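Local structure of methylxanthine N1-demethylase NdmA (Pseudomonas putida, 6ICN) at residues Arg131-Glu136 against Trp142-Ser147; Val168-Tyr173 against Phe299-Phe304; Ala179-Glu184 against Lys317-Asp322; Arg340-Ala345 against Ser355-Pro360. The protein catalyses the N1-demethylation of caffeine to theobromine and formaldehyde, as a Rieske non-heme iron oxygenase that draws its electrons from NADH. All blocks are in the same frame, centred on the assembly; numbering follows the deposited sequence.

Interaction 1 of 4, residues Arg131-Glu136 against Trp142-Ser147; sequences RFDCEE and WIRLDS
Leu145 lays its CD2 methyl over one face of the Phe132 ring, a CH-pi contact 4.0 Å from the ring centroid and only 18° off the normal. With CG turned beside its own backbone N, Phe132 (chi1 -56°) sets the ring beneath this methyl, while its CB packs on Ile143 CG2. Cys134 SG meets the other Ile143 branch, CG1, at 4.1 Å. Cys134 and Ile143 share one face of an antiparallel hairpin, 131-137 with 140-144. Glu135 and Trp142 form a hydrogen-bonded pair, with Trp142 N to Glu135 O at 2.8 Å, and Cys134 and Ile143 a non-hydrogen-bonded one. Farther along, Arg144 N binds Asp133 O, and the polar edge begins. The carboxylate of Asp133 is shared by two arginines: Arg131 NH2 meets OD1 at 2.7 Å, in the guanidinium plane, and Arg144 NH2 reaches OD2 at 3.0 Å from the anti side, tilted out of the carboxylate plane. With an alanine in place of Asp133, both guanidinium groups would probably be left without this shared anion. Where the strands part, a water bridges Asp133 N, Arg144 O and Ser147 OG, and Arg144 NE binds the same Ser147 OG at 3.0 Å. The hairpin lies within the Rieske domain's six-stranded antiparallel sheet, strand 72-77 flanking 131-137 and strand 35-40 flanking 140-144; Leu64 of strand 62-69 packs on Phe132, Ile143 and Leu145.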
# COMPACT_ATOMS: atom_id res chain seq x y z
N ARG A 131 27.36 28.30 -12.30
CA ARG A 131 27.40 28.24 -10.85
C ARG A 131 26.77 29.50 -10.28
O ARG A 131 26.58 30.50 -10.98
CB ARG A 131 28.84 28.04 -10.32
CG ARG A 131 29.84 29.13 -10.67
CD ARG A 131 30.15 29.97 -9.44
NE ARG A 131 29.44 31.24 -9.51
CZ ARG A 131 29.18 32.04 -8.48
NH1 ARG A 131 29.55 31.72 -7.24
NH2 ARG A 131 28.53 33.17 -8.70
N PHE A 132 26.39 29.41 -9.01
CA PHE A 132 25.60 30.45 -8.37
C PHE A 132 26.15 30.74 -6.99
O PHE A 132 26.65 29.83 -6.30
CB PHE A 132 24.12 30.03 -8.24
CG PHE A 132 23.51 29.66 -9.55
CD1 PHE A 132 22.99 30.64 -10.39
CD2 PHE A 132 23.52 28.34 -9.99
CE1 PHE A 132 22.45 30.30 -11.62
CE2 PHE A 132 23.01 28.00 -11.22
CZ PHE A 132 22.46 28.98 -12.03
N ASP A 133 26.04 32.00 -6.58
CA ASP A 133 26.40 32.39 -5.23
C ASP A 133 25.72 31.48 -4.22
O ASP A 133 24.50 31.27 -4.26
CB ASP A 133 26.02 33.85 -4.97
CG ASP A 133 27.07 34.84 -5.51
OD1 ASP A 133 27.84 34.45 -6.41
OD2 ASP A 133 27.12 35.99 -5.02
N CYS A 134 26.54 30.91 -3.33
CA CYS A 134 26.09 29.88 -2.39
C CYS A 134 26.86 30.03 -1.09
O CYS A 134 28.10 30.04 -1.12
CB CYS A 134 26.33 28.48 -2.98
SG CYS A 134 25.72 27.15 -1.91
N GLU A 135 26.15 30.14 0.03
CA GLU A 135 26.77 30.31 1.34
C GLU A 135 25.98 29.57 2.41
O GLU A 135 24.75 29.50 2.37
CB GLU A 135 26.82 31.79 1.78
CG GLU A 135 27.62 32.68 0.87
CD GLU A 135 29.11 32.50 1.06
OE1 GLU A 135 29.53 32.06 2.17
OE2 GLU A 135 29.86 32.79 0.10
N GLU A 136 26.71 29.06 3.40
CA GLU A 136 26.11 28.59 4.64
C GLU A 136 25.96 29.74 5.62
O GLU A 136 26.86 30.58 5.77
CB GLU A 136 26.94 27.47 5.29
CG GLU A 136 26.35 26.92 6.60
CD GLU A 136 26.68 27.76 7.85
OE1 GLU A 136 25.84 27.87 8.77
OE2 GLU A 136 27.80 28.32 7.94
N TRP A 142 22.22 28.74 1.52
CA TRP A 142 21.52 29.80 0.83
C TRP A 142 22.06 29.98 -0.58
O TRP A 142 23.28 29.90 -0.80
CB TRP A 142 21.67 31.13 1.57
CG TRP A 142 21.25 31.10 3.00
CD1 TRP A 142 21.96 30.61 4.07
CD2 TRP A 142 20.03 31.62 3.53
NE1 TRP A 142 21.24 30.78 5.22
CE2 TRP A 142 20.04 31.38 4.92
CE3 TRP A 142 18.89 32.21 2.95
CZ2 TRP A 142 18.99 31.77 5.75
CZ3 TRP A 142 17.86 32.60 3.77
CH2 TRP A 142 17.91 32.37 5.16
N ILE A 143 21.18 30.22 -1.55
CA ILE A 143 21.57 30.42 -2.94
C ILE A 143 20.95 31.72 -3.47
O ILE A 143 19.77 32.00 -3.23
CB ILE A 143 21.15 29.23 -3.83
CG1 ILE A 143 21.96 27.99 -3.45
CG2 ILE A 143 21.36 29.56 -5.32
CD1 ILE A 143 21.50 26.74 -4.22
N ARG A 144 21.76 32.51 -4.20
CA ARG A 144 21.24 33.66 -4.94
C ARG A 144 21.45 33.40 -6.43
O ARG A 144 22.60 33.29 -6.89
CB ARG A 144 21.93 34.96 -4.53
CG ARG A 144 21.41 36.18 -5.35
CD ARG A 144 21.98 37.48 -4.79
NE ARG A 144 23.45 37.49 -4.84
CZ ARG A 144 24.20 38.44 -4.29
NH1 ARG A 144 23.62 39.46 -3.65
NH2 ARG A 144 25.52 38.39 -4.38
N LEU A 145 20.35 33.30 -7.17
CA LEU A 145 20.45 32.91 -8.57
C LEU A 145 21.01 34.02 -9.45
O LEU A 145 21.75 33.75 -10.40
CB LEU A 145 19.08 32.47 -9.10
CG LEU A 145 18.61 31.12 -8.56
CD1 LEU A 145 17.15 30.92 -8.91
CD2 LEU A 145 19.45 30.00 -9.15
N ASP A 146 20.62 35.26 -9.19
CA ASP A 146 21.07 36.42 -9.96
C ASP A 146 21.79 37.38 -9.02
O ASP A 146 21.17 37.96 -8.11
CB ASP A 146 19.90 37.11 -10.66
CG ASP A 146 20.36 38.07 -11.75
OD1 ASP A 146 21.40 38.72 -11.55
OD2 ASP A 146 19.69 38.17 -12.81
N SER A 147 23.09 37.56 -9.23
CA SER A 147 23.89 38.43 -8.39
C SER A 147 24.21 39.76 -9.08
O SER A 147 24.98 40.55 -8.53
CB SER A 147 25.18 37.74 -7.96
OG SER A 147 24.92 36.54 -7.22
O HOH W 1 24.73 33.97 -8.49

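Interaction 2 of 4, residues Val168-Tyr173 against Phe299-Phe304; sequences VIQEPY and FNDLVF. With CFF (caffeine), chain F.
Gln170 OE1 accepts a nearly straight hydrogen bond from Asn300 ND2, 2.8 Å long with 170° at the hydrogen. The acceptor lies in the plane of the Asn300 amide, whereas the donor is tilted 33° from the carbonyl plane of Gln170, the two amides being turned against each other. The other end of the glutamine amide, NE2, makes a weak bond of 3.3 Å to Asp301 OD1. Gln170 thus spans two successive helix residues, its chain extended beyond CG. Giving its N-H to Gln170 fixes the rotation of the Asn300 amide and turns OD1 to the caffeine, 3.0 Å from C8 of the ligand; Gln170 is therefore a second-shell residue behind a pocket residue. One helical turn on, Phe304 and Tyr173 form an offset stack, centroids 4.1 Å apart and planes at 21°, with Tyr173 CZ over the centre of the phenylalanine ring. Phe304 CE1 also lies 3.7 Å from the caffeine methyl C14. Were Phe304 cut back to an alanine, Tyr173 would probably lose the ring stacked on its face, and a gap would open beside this methyl. The Tyr173 hydroxyl bonds to Asn268. Strand 166-175 is an edge of the seven-stranded antiparallel sheet of the catalytic domain, paired with strand 277-286, and helix 293-313 packs against them, Asn300 touching Leu282 and Phe284.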
# COMPACT_ATOMS: atom_id res chain seq x y z
N VAL A 168 17.73 25.51 18.01
CA VAL A 168 17.30 24.25 17.42
C VAL A 168 16.87 24.51 15.98
O VAL A 168 16.03 25.38 15.72
CB VAL A 168 16.13 23.61 18.21
CG1 VAL A 168 15.55 22.41 17.45
CG2 VAL A 168 16.57 23.24 19.63
N ILE A 169 17.45 23.77 15.04
CA ILE A 169 17.09 23.83 13.62
C ILE A 169 16.12 22.69 13.34
O ILE A 169 16.50 21.51 13.41
CB ILE A 169 18.33 23.72 12.72
CG1 ILE A 169 19.34 24.82 13.05
CG2 ILE A 169 17.92 23.76 11.23
CD1 ILE A 169 20.74 24.59 12.42
N GLN A 170 14.89 23.02 12.97
CA GLN A 170 13.96 21.93 12.70
C GLN A 170 14.16 21.35 11.30
O GLN A 170 14.79 21.95 10.42
CB GLN A 170 12.51 22.40 12.86
CG GLN A 170 12.19 22.75 14.29
CD GLN A 170 10.72 22.63 14.65
OE1 GLN A 170 10.32 22.99 15.74
NE2 GLN A 170 9.91 22.10 13.73
N GLU A 171 13.63 20.15 11.09
CA GLU A 171 13.60 19.61 9.75
C GLU A 171 12.68 20.46 8.87
O GLU A 171 11.66 20.97 9.35
CB GLU A 171 13.13 18.16 9.77
CG GLU A 171 14.23 17.24 10.31
CD GLU A 171 13.78 15.81 10.51
OE1 GLU A 171 12.62 15.50 10.19
OE2 GLU A 171 14.62 15.01 10.97
N PRO A 172 12.99 20.60 7.59
CA PRO A 172 12.11 21.40 6.72
C PRO A 172 10.73 20.76 6.59
O PRO A 172 10.57 19.54 6.70
CB PRO A 172 12.84 21.43 5.37
CG PRO A 172 13.97 20.44 5.48
CD PRO A 172 14.24 20.20 6.93
N TYR A 173 9.73 21.61 6.34
CA TYR A 173 8.36 21.16 6.10
C TYR A 173 7.85 21.71 4.78
O TYR A 173 8.07 22.89 4.45
CB TYR A 173 7.42 21.53 7.28
CG TYR A 173 7.29 23.01 7.58
CD1 TYR A 173 8.29 23.70 8.29
CD2 TYR A 173 6.16 23.73 7.18
CE1 TYR A 173 8.16 25.06 8.58
CE2 TYR A 173 6.03 25.09 7.47
CZ TYR A 173 7.02 25.75 8.16
OH TYR A 173 6.90 27.09 8.42
N PHE A 299 5.23 21.31 19.75
CA PHE A 299 4.34 22.46 19.71
C PHE A 299 4.40 23.16 18.35
O PHE A 299 3.36 23.47 17.75
CB PHE A 299 4.70 23.44 20.83
CG PHE A 299 3.79 24.62 20.89
CD1 PHE A 299 2.55 24.53 21.50
CD2 PHE A 299 4.15 25.82 20.30
CE1 PHE A 299 1.69 25.62 21.54
CE2 PHE A 299 3.30 26.91 20.33
CZ PHE A 299 2.07 26.81 20.95
N ASN A 300 5.61 23.42 17.84
CA ASN A 300 5.73 24.04 16.52
C ASN A 300 5.04 23.18 15.46
O ASN A 300 4.33 23.71 14.59
CB ASN A 300 7.21 24.25 16.15
CG ASN A 300 7.89 25.24 17.06
OD1 ASN A 300 7.26 26.15 17.60
ND2 ASN A 300 9.19 25.06 17.27
N ASP A 301 5.25 21.86 15.51
CA ASP A 301 4.64 20.98 14.52
C ASP A 301 3.12 21.03 14.61
O ASP A 301 2.43 20.96 13.58
CB ASP A 301 5.13 19.55 14.74
CG ASP A 301 6.58 19.34 14.31
OD1 ASP A 301 7.18 20.24 13.68
OD2 ASP A 301 7.10 18.25 14.62
N LEU A 302 2.58 21.16 15.82
CA LEU A 302 1.13 21.28 16.00
C LEU A 302 0.60 22.56 15.36
O LEU A 302 -0.41 22.54 14.64
CB LEU A 302 0.80 21.24 17.50
CG LEU A 302 -0.64 21.52 17.93
CD1 LEU A 302 -1.58 20.50 17.29
CD2 LEU A 302 -0.77 21.54 19.46
N VAL A 303 1.28 23.69 15.62
CA VAL A 303 0.93 24.96 14.98
C VAL A 303 0.93 24.82 13.47
O VAL A 303 -0.03 25.21 12.79
CB VAL A 303 1.91 26.06 15.44
CG1 VAL A 303 1.74 27.34 14.59
CG2 VAL A 303 1.72 26.37 16.93
N PHE A 304 1.99 24.23 12.91
CA PHE A 304 2.05 24.10 11.46
C PHE A 304 0.94 23.19 10.94
O PHE A 304 0.38 23.44 9.87
CB PHE A 304 3.43 23.59 11.04
CG PHE A 304 4.57 24.58 11.28
CD1 PHE A 304 4.35 25.95 11.27
CD2 PHE A 304 5.86 24.11 11.51
CE1 PHE A 304 5.41 26.86 11.48
CE2 PHE A 304 6.93 25.01 11.73
CZ PHE A 304 6.70 26.38 11.71
N1 CFF F . 3.73 31.72 14.61
C2 CFF F . 3.67 32.37 15.81
C10 CFF F . 3.27 32.38 13.40
C6 CFF F . 4.21 30.47 14.53
N3 CFF F . 4.10 31.75 16.94
O11 CFF F . 3.24 33.48 15.87
C12 CFF F . 4.04 32.44 18.23
C4 CFF F . 4.59 30.49 16.86
C5 CFF F . 4.65 29.85 15.68
N9 CFF F . 5.07 29.66 17.81
O13 CFF F . 4.26 29.90 13.47
N7 CFF F . 5.18 28.63 15.90
C8 CFF F . 5.44 28.52 17.21
C14 CFF F . 5.53 27.46 15.11

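Interaction 3 of 4, residues Ala179-Glu184 against Lys317-Asp322; sequences AERRWE and KDAPAD
Lys317 opens the loop segment that meets Arg181, a contact between helix 179-186 and the connection from helix 293-313 to helix 330-348 in the catalytic domain. Lys317 O accepts a hydrogen bond from Arg181 NE at 3.0 Å, a bent bond of 141° whose donor stands above the carbonyl plane, 55° out of it. The lysine's own amine turns elsewhere, to a salt bridge with Asp176. Asp318 faces Glu180 across a water that donates to both carboxylates, 2.9 Å from Glu180 OE1 and 2.7 Å from Asp318 OD1. This water probably eases the approach of two like charges, and Arg28 pairs with Glu180 OE1 besides. Ala319 lies over one face of the Arg181 guanidinium, which the bend of the arginine at chi2 (-127°) swings under the loop. Pro320 follows at the NH2 end of the same group. The guanidinium has further partners in Pro316 O and Glu323, while Asp322 reaches Arg79 of the second subunit in a salt bridge, so the loop also borders a subunit interface. The nearest approach of Ala319 to the guanidinium is through its CA, 3.3 Å from Arg181 NH2; its CB lies 3.8 Å from Arg181 NH1.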
# COMPACT_ATOMS: atom_id res chain seq x y z
N ALA A 179 5.32 31.10 -1.25
CA ALA A 179 6.08 31.75 -0.19
C ALA A 179 5.39 33.03 0.28
O ALA A 179 5.41 33.34 1.47
CB ALA A 179 7.50 32.04 -0.67
N GLU A 180 4.75 33.76 -0.64
CA GLU A 180 3.98 34.94 -0.24
C GLU A 180 2.82 34.58 0.69
O GLU A 180 2.61 35.23 1.72
CB GLU A 180 3.46 35.67 -1.49
CG GLU A 180 4.55 36.25 -2.40
CD GLU A 180 5.12 35.26 -3.44
OE1 GLU A 180 4.76 34.04 -3.45
OE2 GLU A 180 5.95 35.70 -4.28
N ARG A 181 2.05 33.53 0.36
CA ARG A 181 0.95 33.16 1.24
C ARG A 181 1.47 32.63 2.58
O ARG A 181 0.84 32.86 3.62
CB ARG A 181 0.05 32.13 0.55
CG ARG A 181 -0.66 32.72 -0.69
CD ARG A 181 -2.12 32.46 -0.56
NE ARG A 181 -2.92 32.66 -1.77
CZ ARG A 181 -3.91 33.55 -1.84
NH1 ARG A 181 -4.16 34.35 -0.81
NH2 ARG A 181 -4.65 33.62 -2.94
N ARG A 182 2.63 31.96 2.57
CA ARG A 182 3.20 31.48 3.83
C ARG A 182 3.63 32.64 4.71
O ARG A 182 3.37 32.64 5.92
CB ARG A 182 4.37 30.53 3.53
CG ARG A 182 4.63 29.52 4.65
CD ARG A 182 5.52 30.10 5.74
NE ARG A 182 5.40 29.29 6.96
CZ ARG A 182 4.41 29.40 7.85
NH1 ARG A 182 3.45 30.32 7.66
NH2 ARG A 182 4.38 28.60 8.92
N TRP A 183 4.28 33.64 4.11
CA TRP A 183 4.70 34.82 4.86
C TRP A 183 3.50 35.49 5.51
O TRP A 183 3.50 35.79 6.72
CB TRP A 183 5.44 35.79 3.93
CG TRP A 183 6.15 36.94 4.65
CD1 TRP A 183 7.48 37.02 4.92
CD2 TRP A 183 5.56 38.17 5.13
NE1 TRP A 183 7.77 38.22 5.57
CE2 TRP A 183 6.60 38.94 5.70
CE3 TRP A 183 4.26 38.70 5.13
CZ2 TRP A 183 6.39 40.19 6.29
CZ3 TRP A 183 4.04 39.96 5.71
CH2 TRP A 183 5.11 40.69 6.28
N GLU A 184 2.44 35.71 4.73
CA GLU A 184 1.26 36.37 5.28
C GLU A 184 0.61 35.54 6.38
O GLU A 184 0.14 36.08 7.39
CB GLU A 184 0.26 36.67 4.15
CG GLU A 184 0.85 37.62 3.13
CD GLU A 184 -0.16 38.11 2.13
OE1 GLU A 184 -1.37 38.03 2.43
OE2 GLU A 184 0.25 38.56 1.04
N LYS A 317 -3.30 30.12 -6.27
CA LYS A 317 -2.15 30.07 -5.38
C LYS A 317 -1.57 31.45 -5.13
O LYS A 317 -1.16 31.76 -4.00
CB LYS A 317 -1.09 29.14 -5.98
CG LYS A 317 -1.48 27.67 -5.97
CD LYS A 317 -1.76 27.18 -4.56
CE LYS A 317 -1.82 25.65 -4.49
NZ LYS A 317 -2.39 25.22 -3.17
N ASP A 318 -1.52 32.29 -6.16
CA ASP A 318 -1.11 33.69 -6.04
C ASP A 318 -2.33 34.56 -5.80
O ASP A 318 -3.33 34.43 -6.51
CB ASP A 318 -0.41 34.15 -7.32
CG ASP A 318 0.84 33.35 -7.64
OD1 ASP A 318 1.67 33.13 -6.74
OD2 ASP A 318 1.01 32.94 -8.81
N ALA A 319 -2.23 35.46 -4.82
CA ALA A 319 -3.36 36.30 -4.43
C ALA A 319 -3.78 37.22 -5.58
O ALA A 319 -2.96 38.01 -6.06
CB ALA A 319 -3.02 37.12 -3.19
N PRO A 320 -5.02 37.12 -6.06
CA PRO A 320 -5.48 38.02 -7.12
C PRO A 320 -5.96 39.36 -6.56
O PRO A 320 -6.12 39.55 -5.36
CB PRO A 320 -6.65 37.26 -7.77
CG PRO A 320 -6.74 35.93 -7.05
CD PRO A 320 -6.00 36.07 -5.76
N ALA A 321 -6.22 40.27 -7.50
CA ALA A 321 -6.67 41.61 -7.15
C ALA A 321 -8.05 41.63 -6.51
O ALA A 321 -8.42 42.64 -5.89
CB ALA A 321 -6.66 42.50 -8.39
N ASP A 322 -8.83 40.55 -6.63
CA ASP A 322 -10.18 40.60 -6.11
C ASP A 322 -10.28 40.29 -4.62
O ASP A 322 -11.39 40.37 -4.07
CB ASP A 322 -11.11 39.67 -6.91
CG ASP A 322 -10.71 38.19 -6.85
OD1 ASP A 322 -9.68 37.87 -6.23
OD2 ASP A 322 -11.42 37.36 -7.47
O HOH W 2 2.00 34.00 -4.25

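Interaction 4 of 4, residues Arg340-Ala345 against Ser355-Pro360; sequences RELKEA and SALLDP
Leu342 has its CG anti to the carbonyl carbon (chi1 -70°), and chi2 of 163° extends CD1 along the chain and turns the other branch, CD2, to helix 350-358. Leu357 has CG anti to the backbone N (chi1 -178°), which helps bring CD1 near Leu342 CD2, beside its CB. CD2 of Leu342 stands 3.9 Å from Leu357 CB and 3.7 Å from Leu357 N, so this one branch touches side chain and backbone alike. It also comes within 4.1 Å of Ala356 CB. One turn farther along helix 330-348, Ala345 CB meets Ala356 CB methyl to methyl at 3.6 Å. The small alanines let the backbones draw close, the CA atoms of Leu342 and Ala356 being 5.9 Å apart. Ala356 CB, directed at the first helix, thereby lies between Leu342 and Ala345, with the carbonyl of Glu341 also near it. The two helices follow each other directly in the chain, a helical hairpin near the C-terminal end. Trp338 NE1 adds a hydrogen bond to Ala356 O, and Tyr30 and Phe34, from an N-terminal part of the chain, pack on Leu342 and Leu357 respectively. No hydrogen bond or salt bridge joins the two segments themselves; methyl packing carries the contact between them, and the charge of Glu341 is met elsewhere, by Arg215.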
# COMPACT_ATOMS: atom_id res chain seq x y z
N ARG A 340 5.07 44.65 -4.64
CA ARG A 340 4.73 45.28 -5.92
C ARG A 340 5.78 46.31 -6.32
O ARG A 340 6.19 46.36 -7.48
CB ARG A 340 3.33 45.94 -5.84
CG ARG A 340 2.78 46.44 -7.20
CD ARG A 340 1.41 47.16 -7.11
NE ARG A 340 0.63 46.74 -5.93
CZ ARG A 340 0.16 47.55 -4.98
NH1 ARG A 340 0.41 48.86 -4.99
NH2 ARG A 340 -0.56 46.99 -3.99
N GLU A 341 6.23 47.12 -5.35
CA GLU A 341 7.24 48.14 -5.64
C GLU A 341 8.56 47.49 -6.05
O GLU A 341 9.26 48.01 -6.92
CB GLU A 341 7.47 49.02 -4.42
CG GLU A 341 6.30 49.93 -4.06
CD GLU A 341 6.54 50.68 -2.77
OE1 GLU A 341 7.71 50.74 -2.33
OE2 GLU A 341 5.57 51.20 -2.18
N LEU A 342 8.91 46.37 -5.42
CA LEU A 342 10.16 45.70 -5.77
C LEU A 342 10.08 45.13 -7.18
O LEU A 342 11.05 45.22 -7.95
CB LEU A 342 10.48 44.61 -4.74
CG LEU A 342 10.89 45.12 -3.35
CD1 LEU A 342 10.79 44.06 -2.26
CD2 LEU A 342 12.32 45.71 -3.40
N LYS A 343 8.94 44.54 -7.53
CA LYS A 343 8.75 44.01 -8.87
C LYS A 343 8.84 45.11 -9.92
O LYS A 343 9.49 44.95 -10.96
CB LYS A 343 7.41 43.28 -8.94
CG LYS A 343 7.10 42.72 -10.29
CD LYS A 343 5.73 42.07 -10.28
CE LYS A 343 5.34 41.62 -11.68
NZ LYS A 343 4.20 42.41 -12.23
N GLU A 344 8.18 46.24 -9.67
CA GLU A 344 8.24 47.36 -10.62
C GLU A 344 9.65 47.92 -10.72
O GLU A 344 10.14 48.18 -11.83
CB GLU A 344 7.25 48.45 -10.20
CG GLU A 344 5.79 48.04 -10.35
CD GLU A 344 5.45 47.63 -11.78
OE1 GLU A 344 4.57 46.75 -11.95
OE2 GLU A 344 6.06 48.19 -12.72
N ALA A 345 10.32 48.09 -9.58
CA ALA A 345 11.68 48.64 -9.58
C ALA A 345 12.66 47.72 -10.29
O ALA A 345 13.58 48.18 -10.98
CB ALA A 345 12.12 48.92 -8.16
N SER A 355 17.14 51.12 -4.47
CA SER A 355 16.43 52.15 -3.72
C SER A 355 15.13 51.61 -3.13
O SER A 355 14.82 51.85 -1.96
CB SER A 355 16.16 53.35 -4.62
OG SER A 355 17.39 53.95 -5.00
N ALA A 356 14.34 50.91 -3.94
CA ALA A 356 13.09 50.33 -3.46
C ALA A 356 13.33 49.41 -2.26
O ALA A 356 12.56 49.42 -1.29
CB ALA A 356 12.40 49.59 -4.59
N LEU A 357 14.40 48.61 -2.31
CA LEU A 357 14.68 47.67 -1.24
C LEU A 357 15.21 48.36 0.01
O LEU A 357 14.77 48.07 1.12
CB LEU A 357 15.69 46.62 -1.70
CG LEU A 357 16.02 45.55 -0.67
CD1 LEU A 357 14.75 44.75 -0.31
CD2 LEU A 357 17.09 44.62 -1.21
N LEU A 358 16.20 49.26 -0.15
CA LEU A 358 16.99 49.71 0.99
C LEU A 358 16.65 51.12 1.48
O LEU A 358 17.13 51.50 2.55
CB LEU A 358 18.48 49.64 0.64
CG LEU A 358 19.03 48.24 0.40
CD1 LEU A 358 20.51 48.29 -0.02
CD2 LEU A 358 18.84 47.36 1.64
N ASP A 359 15.82 51.87 0.78
CA ASP A 359 15.45 53.20 1.29
C ASP A 359 14.60 53.05 2.55
O ASP A 359 13.69 52.20 2.60
CB ASP A 359 14.69 54.02 0.25
CG ASP A 359 15.60 54.58 -0.84
OD1 ASP A 359 16.84 54.55 -0.67
OD2 ASP A 359 15.07 55.05 -1.86
N PRO A 360 14.87 53.82 3.60
CA PRO A 360 14.06 53.73 4.82
C PRO A 360 12.71 54.41 4.65
O PRO A 360 12.57 55.40 3.93
CB PRO A 360 14.92 54.46 5.86
CG PRO A 360 15.71 55.43 5.05
CD PRO A 360 16.01 54.75 3.76

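Interaction 1 belongs to the Rieske domain's sheet, and interactions 2 and 3 to the catalytic domain, whose seven-stranded sheet begins with strand 166-175. Interactions 1 and 2 have centres 25 Å apart, on opposite sides of the chain's centre. Interactions 2 and 3 alternate along the chain and touch: Tyr173 OH lies 3.0 Å from Arg182 NH2, probably a hydrogen bond, tying the ring behind the caffeine pocket to helix 179-186. Helix 293-313 serves interaction 2 and leads into the loop of interaction 3, which in turn leads to helix 330-348 of interaction 4. Interaction 4 comes last, its centre 32 Å from that of interaction 2, distant from the substrate.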